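Local structure of Rubredoxin\:oxygen oxidoreductase (Desulfovibrio gigas, 1E5D) at residues G106-A109 with M110-H113; T185-R188 with A189-Y193; V376-H379 with A380-E383. The protein catalyses the four-electron reduction of one oxygen molecule to two water molecules, using a diiron centre and FMN. All blocks are in the same frame, centred on the assembly; numbering follows the deposited sequence.

Contacts 1 and 2 belong to the metallo-beta-lactamase-like part of the chain and contact 3 to the flavodoxin-like part. Within one chain contacts 1 and 3 lie on opposite sides of the chain's centre, with centres 57 Å apart. In the dimer they meet: His113 of contact 1 packs on Val376 of contact 3 in the second subunit. Both side chains lie near a bound FMN, about 5 Å from it for His113 and about 6 Å for Val376. Contact 2 lies apart, its centre 30 Å from that of contact 1 and 39 Å from that of contact 3. Its Tyr193 lines the oxygen pocket, while the Ala189 side chain is about 14 Å from the mu-oxo-diiron.

Contact 1 (G106-A109 with M110-H113); sequences GQKA and MESH
His113 has its CG anti to the carbonyl carbon (chi1 -83°), and this swings the imidazole back toward Ala109, one helical turn earlier. Gln107 has an unusual first torsion (109°) and a bend at the second, which together carry NE2 to Glu111. Both pairs lie on helix 104-114, the helix of a beta-alpha-beta unit between strands 99-103 and 121-124 in the metallo-beta-lactamase-like domain.

The amide of Gln107 and the carboxylate of Glu111 meet with their planes 70° apart. Gln107 NE2 donates to Glu111 OE2 at 2.7 Å, but the bond is bent and weak. Lys108 runs beside Glu111, pointing the same way. Its NZ stands 3.6 Å from Glu111 OE1, a long salt bridge. The carboxylate is therefore shared, one oxygen to each neighbour, and the lysine charge would probably help to stabilise it.

Met110 sends its side chain away from this polar edge. It packs on Ile100 and Thr102 of strand 99-103 and on Leu80. Its N donates to Gly106 O at 2.7 Å. Ser112 faces the dimer interface, where its OG is hydrogen-bonded to Asn375 OD1 of the second subunit. His113 also packs on that asparagine, close to a bound FMN.

Ala109 O takes two bonds from the same histidine. His113 N donates at 3.1 Å in the helical pattern. His113 ND1 also lies 3.1 Å from Ala109 O, with that oxygen near the ring plane, and the two nitrogens approach from opposite faces of the carbonyl plane.

Contact 2 (T185-R188 with A189-Y193); sequences TLER and AMREY. With OXY (oxygen molecule), chain E.
Arg188 and Glu192 are joined one helical turn apart by a salt bridge to a single carboxylate oxygen. Glu192 OE2 sits at the edge of the guanidinium, near its plane. Arg188 NE lies 2.5 Å from it, a very short bond whose exact length is doubtful. Arg188 NH2 adds a weak bond to the same oxygen at 2.7 Å. The carboxylate is turned 76° from the guanidinium, so the two groups do not form a flat paired bridge. The remaining nitrogen, Arg188 NH1, is taken by Glu300 OE2 in a second salt bridge.

Glu187 and Arg191 lie alongside each other and point the same way. Glu187 bends at chi2 (-88°) and Arg191 at chi3 (-102°), and these bends bring the charged ends together. Arg191 NH1 forms a salt bridge with Glu187 OE2 at 3.1 Å. That oxygen is also hydrogen-bonded to Tyr246 OH. Arg191 NE has a weak hydrogen bond with Ser302 OG.

These residues lie on helix 183-198 of the metallo-beta-lactamase-like part. Glu300 and Ser302 belong to the flavodoxin-like part, so the charged face of the helix ties the two parts of one chain together. Another face is apolar: Leu186 CG lies 4.0 Å from Met190 SD, and both side chains pack on Phe230.

The backbone is satisfied in the helical manner. Arg191 N donates to Glu187 O at 3.0 Å, and Tyr193 N to Ala189 O at 2.9 Å. The Tyr193 side chain leads away from the charged pairs toward the oxygen pocket, where it also touches Asp165. Its OH donates a weak hydrogen bond to O1 of the bound oxygen molecule at 3.3 Å, with O1 near the ring plane.

Contact 3 (V376-H379 with A380-E383); sequences VPTH and ADYE
Asp381 turns back from the first turn of helix 379-400 to meet Thr378, the N-cap residue right before the helix, three positions earlier. Its CG is anti to the carbonyl carbon (chi1 -52°), which carries the carboxylate back along the chain. Its CB lies 3.3 Å from Thr378 O. Further out, CG stands 3.4 Å from Thr378 N. One branch, OD1, comes no nearer to Thr378 than 4.0 Å, from its OG1. The other branch, OD2, does the gripping. It accepts from Thr378 N at 2.5 Å, a very short bond whose exact length is doubtful at this resolution; the N-H...O angle is 155°. It also takes a weak hydrogen bond from Thr378 OG1 at 3.0 Å. Two donors of one residue thus hold a single carboxylate oxygen. The backbone N of Thr378, which lies ahead of the helix, gets its acceptor from this side chain.

Thr378 O has its own partner in the helix. It accepts from Tyr382 N at 2.8 Å. The same oxygen lies over one face of the Tyr382 ring, offset toward its rim. Further along that ring, CE1 meets Pro377 CB at 3.8 Å. Pro377 crosses the tyrosine at a slant, and Tyr382 also packs on Lys268 and Val272 of helix 265-279. Ahead of the proline, Val376 O is hydrogen-bonded to His115 NE2 of the second subunit.

The helix follows strand 371-374, an outermost strand of the parallel flavodoxin-like sheet. Thr378 at the N-cap and Asp381 three residues on are typical of the capping box, with the bond from the N-cap amide to the aspartate carboxylate.

Contact 1 (G106-A109 with M110-H113)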
loop_
_atom_site.group_PDB
_atom_site.type_symbol
_atom_site.label_atom_id
_atom_site.label_comp_id
_atom_site.label_asym_id
_atom_site.label_seq_id
_atom_site.Cartn_x
_atom_site.Cartn_y
_atom_site.Cartn_z
ATOM N N GLY A 106 -32.627 0.122 -0.666
ATOM C CA GLY A 106 -32.351 0.742 0.619
ATOM C C GLY A 106 -32.938 0.002 1.799
ATOM O O GLY A 106 -32.346 -0.132 2.874
ATOM N N GLN A 107 -34.163 -0.524 1.676
ATOM C CA GLN A 107 -34.694 -1.146 2.904
ATOM C C GLN A 107 -33.914 -2.428 3.177
ATOM O O GLN A 107 -33.719 -2.866 4.310
ATOM C CB GLN A 107 -36.192 -1.360 2.774
ATOM C CG GLN A 107 -36.625 -2.809 2.619
ATOM C CD GLN A 107 -36.954 -3.433 3.965
ATOM O OE1 GLN A 107 -37.706 -2.862 4.754
ATOM N NE2 GLN A 107 -36.375 -4.602 4.207
ATOM N N LYS A 108 -33.452 -3.015 2.074
ATOM C CA LYS A 108 -32.624 -4.209 2.162
ATOM C C LYS A 108 -31.371 -3.907 2.979
ATOM O O LYS A 108 -31.082 -4.524 4.002
ATOM C CB LYS A 108 -32.249 -4.694 0.765
ATOM C CG LYS A 108 -32.618 -6.123 0.427
ATOM C CD LYS A 108 -34.081 -6.282 0.058
ATOM C CE LYS A 108 -34.662 -7.553 0.658
ATOM N NZ LYS A 108 -35.642 -7.282 1.748
ATOM N N ALA A 109 -30.615 -2.921 2.494
ATOM C CA ALA A 109 -29.390 -2.531 3.184
ATOM C C ALA A 109 -29.717 -2.048 4.590
ATOM O O ALA A 109 -28.917 -2.153 5.525
ATOM C CB ALA A 109 -28.666 -1.469 2.376
ATOM N N MET A 110 -30.922 -1.496 4.766
ATOM C CA MET A 110 -31.217 -0.979 6.106
ATOM C C MET A 110 -31.300 -2.122 7.104
ATOM O O MET A 110 -31.007 -1.955 8.294
ATOM C CB MET A 110 -32.498 -0.163 6.083
ATOM C CG MET A 110 -32.762 0.619 7.361
ATOM S SD MET A 110 -34.302 1.555 7.208
ATOM C CE MET A 110 -33.783 2.805 6.027
ATOM N N GLU A 111 -31.688 -3.322 6.663
ATOM C CA GLU A 111 -31.758 -4.396 7.658
ATOM C C GLU A 111 -30.381 -4.995 7.944
ATOM O O GLU A 111 -30.099 -5.276 9.114
ATOM C CB GLU A 111 -32.719 -5.509 7.247
ATOM C CG GLU A 111 -33.454 -5.284 5.940
ATOM C CD GLU A 111 -34.278 -6.492 5.526
ATOM O OE1 GLU A 111 -33.726 -7.373 4.832
ATOM O OE2 GLU A 111 -35.473 -6.559 5.895
ATOM N N SER A 112 -29.540 -5.192 6.931
ATOM C CA SER A 112 -28.231 -5.803 7.169
ATOM C C SER A 112 -27.249 -4.851 7.841
ATOM O O SER A 112 -26.190 -5.256 8.311
ATOM C CB SER A 112 -27.650 -6.306 5.850
ATOM O OG SER A 112 -27.600 -5.254 4.900
ATOM N N HIS A 113 -27.593 -3.571 7.897
ATOM C CA HIS A 113 -26.823 -2.613 8.672
ATOM C C HIS A 113 -27.415 -2.463 10.076
ATOM O O HIS A 113 -26.669 -2.410 11.058
ATOM C CB HIS A 113 -26.789 -1.235 8.025
ATOM C CG HIS A 113 -25.778 -1.001 6.958
ATOM N ND1 HIS A 113 -25.946 -1.354 5.641
ATOM C CD2 HIS A 113 -24.554 -0.418 7.020
ATOM C CE1 HIS A 113 -24.884 -1.012 4.942
ATOM N NE2 HIS A 113 -24.016 -0.439 5.760
#

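Contact 2 (T185-R188 with A189-Y193)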
loop_
_atom_site.group_PDB
_atom_site.type_symbol
_atom_site.label_atom_id
_atom_site.label_comp_id
_atom_site.label_asym_id
_atom_site.label_seq_id
_atom_site.Cartn_x
_atom_site.Cartn_y
_atom_site.Cartn_z
ATOM N N THR A 185 -11.388 25.373 -7.673
ATOM C CA THR A 185 -11.407 24.589 -6.437
ATOM C C THR A 185 -12.567 23.599 -6.472
ATOM O O THR A 185 -12.425 22.400 -6.246
ATOM C CB THR A 185 -11.521 25.481 -5.192
ATOM O OG1 THR A 185 -10.423 26.404 -5.161
ATOM C CG2 THR A 185 -11.422 24.638 -3.929
ATOM N N LEU A 186 -13.734 24.154 -6.775
ATOM C CA LEU A 186 -14.948 23.353 -6.803
ATOM C C LEU A 186 -14.821 22.193 -7.778
ATOM O O LEU A 186 -15.238 21.076 -7.472
ATOM C CB LEU A 186 -16.151 24.225 -7.172
ATOM C CG LEU A 186 -17.461 23.475 -7.415
ATOM C CD1 LEU A 186 -17.797 22.626 -6.196
ATOM C CD2 LEU A 186 -18.576 24.443 -7.760
ATOM N N GLU A 187 -14.259 22.479 -8.951
ATOM C CA GLU A 187 -14.189 21.463 -9.996
ATOM C C GLU A 187 -13.216 20.346 -9.629
ATOM O O GLU A 187 -13.526 19.166 -9.810
ATOM C CB GLU A 187 -13.789 22.078 -11.337
ATOM C CG GLU A 187 -14.202 21.236 -12.542
ATOM C CD GLU A 187 -13.145 20.207 -12.909
ATOM O OE1 GLU A 187 -11.956 20.565 -12.747
ATOM O OE2 GLU A 187 -13.501 19.079 -13.303
ATOM N N ARG A 188 -12.036 20.727 -9.160
ATOM C CA ARG A 188 -11.025 19.727 -8.818
ATOM C C ARG A 188 -11.583 18.760 -7.788
ATOM O O ARG A 188 -11.403 17.548 -7.857
ATOM C CB ARG A 188 -9.766 20.424 -8.316
ATOM C CG ARG A 188 -8.678 19.497 -7.810
ATOM C CD ARG A 188 -8.311 18.411 -8.807
ATOM N NE ARG A 188 -7.655 17.275 -8.169
ATOM C CZ ARG A 188 -6.499 16.728 -8.507
ATOM N NH1 ARG A 188 -5.799 17.205 -9.526
ATOM N NH2 ARG A 188 -6.033 15.690 -7.824
ATOM N N ALA A 189 -12.301 19.295 -6.802
ATOM C CA ALA A 189 -12.856 18.438 -5.754
ATOM C C ALA A 189 -13.977 17.554 -6.281
ATOM O O ALA A 189 -14.210 16.433 -5.822
ATOM C CB ALA A 189 -13.352 19.294 -4.598
ATOM N N MET A 190 -14.707 18.058 -7.280
ATOM C CA MET A 190 -15.768 17.212 -7.826
ATOM C C MET A 190 -15.188 15.990 -8.525
ATOM O O MET A 190 -15.661 14.867 -8.373
ATOM C CB MET A 190 -16.615 18.002 -8.811
ATOM C CG MET A 190 -17.538 19.004 -8.124
ATOM S SD MET A 190 -18.279 20.056 -9.397
ATOM C CE MET A 190 -19.198 18.797 -10.290
ATOM N N ARG A 191 -14.147 16.270 -9.297
ATOM C CA ARG A 191 -13.489 15.202 -10.047
ATOM C C ARG A 191 -12.827 14.249 -9.060
ATOM O O ARG A 191 -12.943 13.030 -9.203
ATOM C CB ARG A 191 -12.513 15.807 -11.045
ATOM C CG ARG A 191 -11.401 14.916 -11.559
ATOM C CD ARG A 191 -10.683 15.547 -12.755
ATOM N NE ARG A 191 -11.128 14.925 -14.005
ATOM C CZ ARG A 191 -11.742 15.565 -14.989
ATOM N NH1 ARG A 191 -11.985 16.865 -14.877
ATOM N NH2 ARG A 191 -12.106 14.904 -16.078
ATOM N N GLU A 192 -12.157 14.814 -8.050
ATOM C CA GLU A 192 -11.474 13.948 -7.090
ATOM C C GLU A 192 -12.490 13.018 -6.443
ATOM O O GLU A 192 -12.253 11.841 -6.211
ATOM C CB GLU A 192 -10.741 14.754 -6.025
ATOM C CG GLU A 192 -9.557 15.538 -6.575
ATOM C CD GLU A 192 -8.725 16.171 -5.472
ATOM O OE1 GLU A 192 -9.236 16.220 -4.330
ATOM O OE2 GLU A 192 -7.584 16.598 -5.764
ATOM N N TYR A 193 -13.651 13.605 -6.164
ATOM C CA TYR A 193 -14.723 12.799 -5.601
ATOM C C TYR A 193 -15.203 11.774 -6.620
ATOM O O TYR A 193 -15.270 10.576 -6.327
ATOM C CB TYR A 193 -15.874 13.696 -5.124
ATOM C CG TYR A 193 -16.899 12.837 -4.407
ATOM C CD1 TYR A 193 -16.697 12.473 -3.085
ATOM C CD2 TYR A 193 -18.042 12.388 -5.055
ATOM C CE1 TYR A 193 -17.623 11.687 -2.426
ATOM C CE2 TYR A 193 -18.972 11.599 -4.401
ATOM C CZ TYR A 193 -18.754 11.255 -3.087
ATOM O OH TYR A 193 -19.665 10.470 -2.421
HETATM O O1 OXY E . -19.486 8.544 0.231
HETATM O O2 OXY E . -18.621 7.713 0.190
#

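Contact 3 (V376-H379 with A380-E383)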
loop_
_atom_site.group_PDB
_atom_site.type_symbol
_atom_site.label_atom_id
_atom_site.label_comp_id
_atom_site.label_asym_id
_atom_site.label_seq_id
_atom_site.Cartn_x
_atom_site.Cartn_y
_atom_site.Cartn_z
ATOM N N VAL A 376 21.293 -1.058 -13.471
ATOM C CA VAL A 376 21.449 0.361 -13.749
ATOM C C VAL A 376 21.506 0.647 -15.241
ATOM O O VAL A 376 22.368 0.179 -15.973
ATOM C CB VAL A 376 22.698 0.943 -13.064
ATOM C CG1 VAL A 376 22.856 2.420 -13.404
ATOM C CG2 VAL A 376 22.582 0.743 -11.560
ATOM N N PRO A 377 20.533 1.452 -15.660
ATOM C CA PRO A 377 20.327 1.716 -17.081
ATOM C C PRO A 377 21.491 2.497 -17.690
ATOM O O PRO A 377 22.226 3.175 -16.978
ATOM C CB PRO A 377 19.047 2.555 -17.112
ATOM C CG PRO A 377 18.849 3.069 -15.729
ATOM C CD PRO A 377 19.589 2.167 -14.788
ATOM N N THR A 378 21.623 2.385 -18.998
ATOM C CA THR A 378 22.600 3.052 -19.832
ATOM C C THR A 378 21.928 3.975 -20.849
ATOM O O THR A 378 20.699 3.968 -20.972
ATOM C CB THR A 378 23.443 2.025 -20.611
ATOM O OG1 THR A 378 22.611 1.393 -21.596
ATOM C CG2 THR A 378 23.940 0.926 -19.688
ATOM N N HIS A 379 22.735 4.749 -21.568
ATOM C CA HIS A 379 22.209 5.616 -22.622
ATOM C C HIS A 379 21.328 4.807 -23.567
ATOM O O HIS A 379 20.266 5.231 -24.017
ATOM C CB HIS A 379 23.335 6.285 -23.402
ATOM C CG HIS A 379 23.206 6.250 -24.895
ATOM N ND1 HIS A 379 23.553 5.146 -25.648
ATOM C CD2 HIS A 379 22.766 7.173 -25.780
ATOM C CE1 HIS A 379 23.334 5.394 -26.927
ATOM N NE2 HIS A 379 22.855 6.622 -27.037
ATOM N N ALA A 380 21.811 3.603 -23.872
ATOM C CA ALA A 380 21.030 2.757 -24.768
ATOM C C ALA A 380 19.649 2.506 -24.185
ATOM O O ALA A 380 18.629 2.632 -24.863
ATOM C CB ALA A 380 21.776 1.458 -25.019
ATOM N N ASP A 381 19.616 2.147 -22.901
ATOM C CA ASP A 381 18.314 1.943 -22.255
ATOM C C ASP A 381 17.495 3.223 -22.346
ATOM O O ASP A 381 16.291 3.207 -22.586
ATOM C CB ASP A 381 18.489 1.518 -20.801
ATOM C CG ASP A 381 19.428 0.329 -20.688
ATOM O OD1 ASP A 381 19.174 -0.666 -21.403
ATOM O OD2 ASP A 381 20.399 0.406 -19.909
ATOM N N TYR A 382 18.202 4.342 -22.162
ATOM C CA TYR A 382 17.529 5.634 -22.290
ATOM C C TYR A 382 16.923 5.774 -23.677
ATOM O O TYR A 382 15.814 6.279 -23.803
ATOM C CB TYR A 382 18.504 6.771 -21.977
ATOM C CG TYR A 382 18.856 6.762 -20.501
ATOM C CD1 TYR A 382 17.976 6.171 -19.596
ATOM C CD2 TYR A 382 20.022 7.318 -20.010
ATOM C CE1 TYR A 382 18.251 6.138 -18.243
ATOM C CE2 TYR A 382 20.307 7.289 -18.658
ATOM C CZ TYR A 382 19.420 6.700 -17.781
ATOM O OH TYR A 382 19.703 6.670 -16.434
ATOM N N GLU A 383 17.651 5.317 -24.688
ATOM C CA GLU A 383 17.173 5.367 -26.062
ATOM C C GLU A 383 15.894 4.552 -26.178
ATOM O O GLU A 383 14.907 4.975 -26.778
ATOM C CB GLU A 383 18.216 4.836 -27.044
ATOM C CG GLU A 383 19.240 5.880 -27.479
ATOM C CD GLU A 383 18.610 7.259 -27.584
ATOM O OE1 GLU A 383 17.745 7.439 -28.467
ATOM O OE2 GLU A 383 18.979 8.138 -26.777
#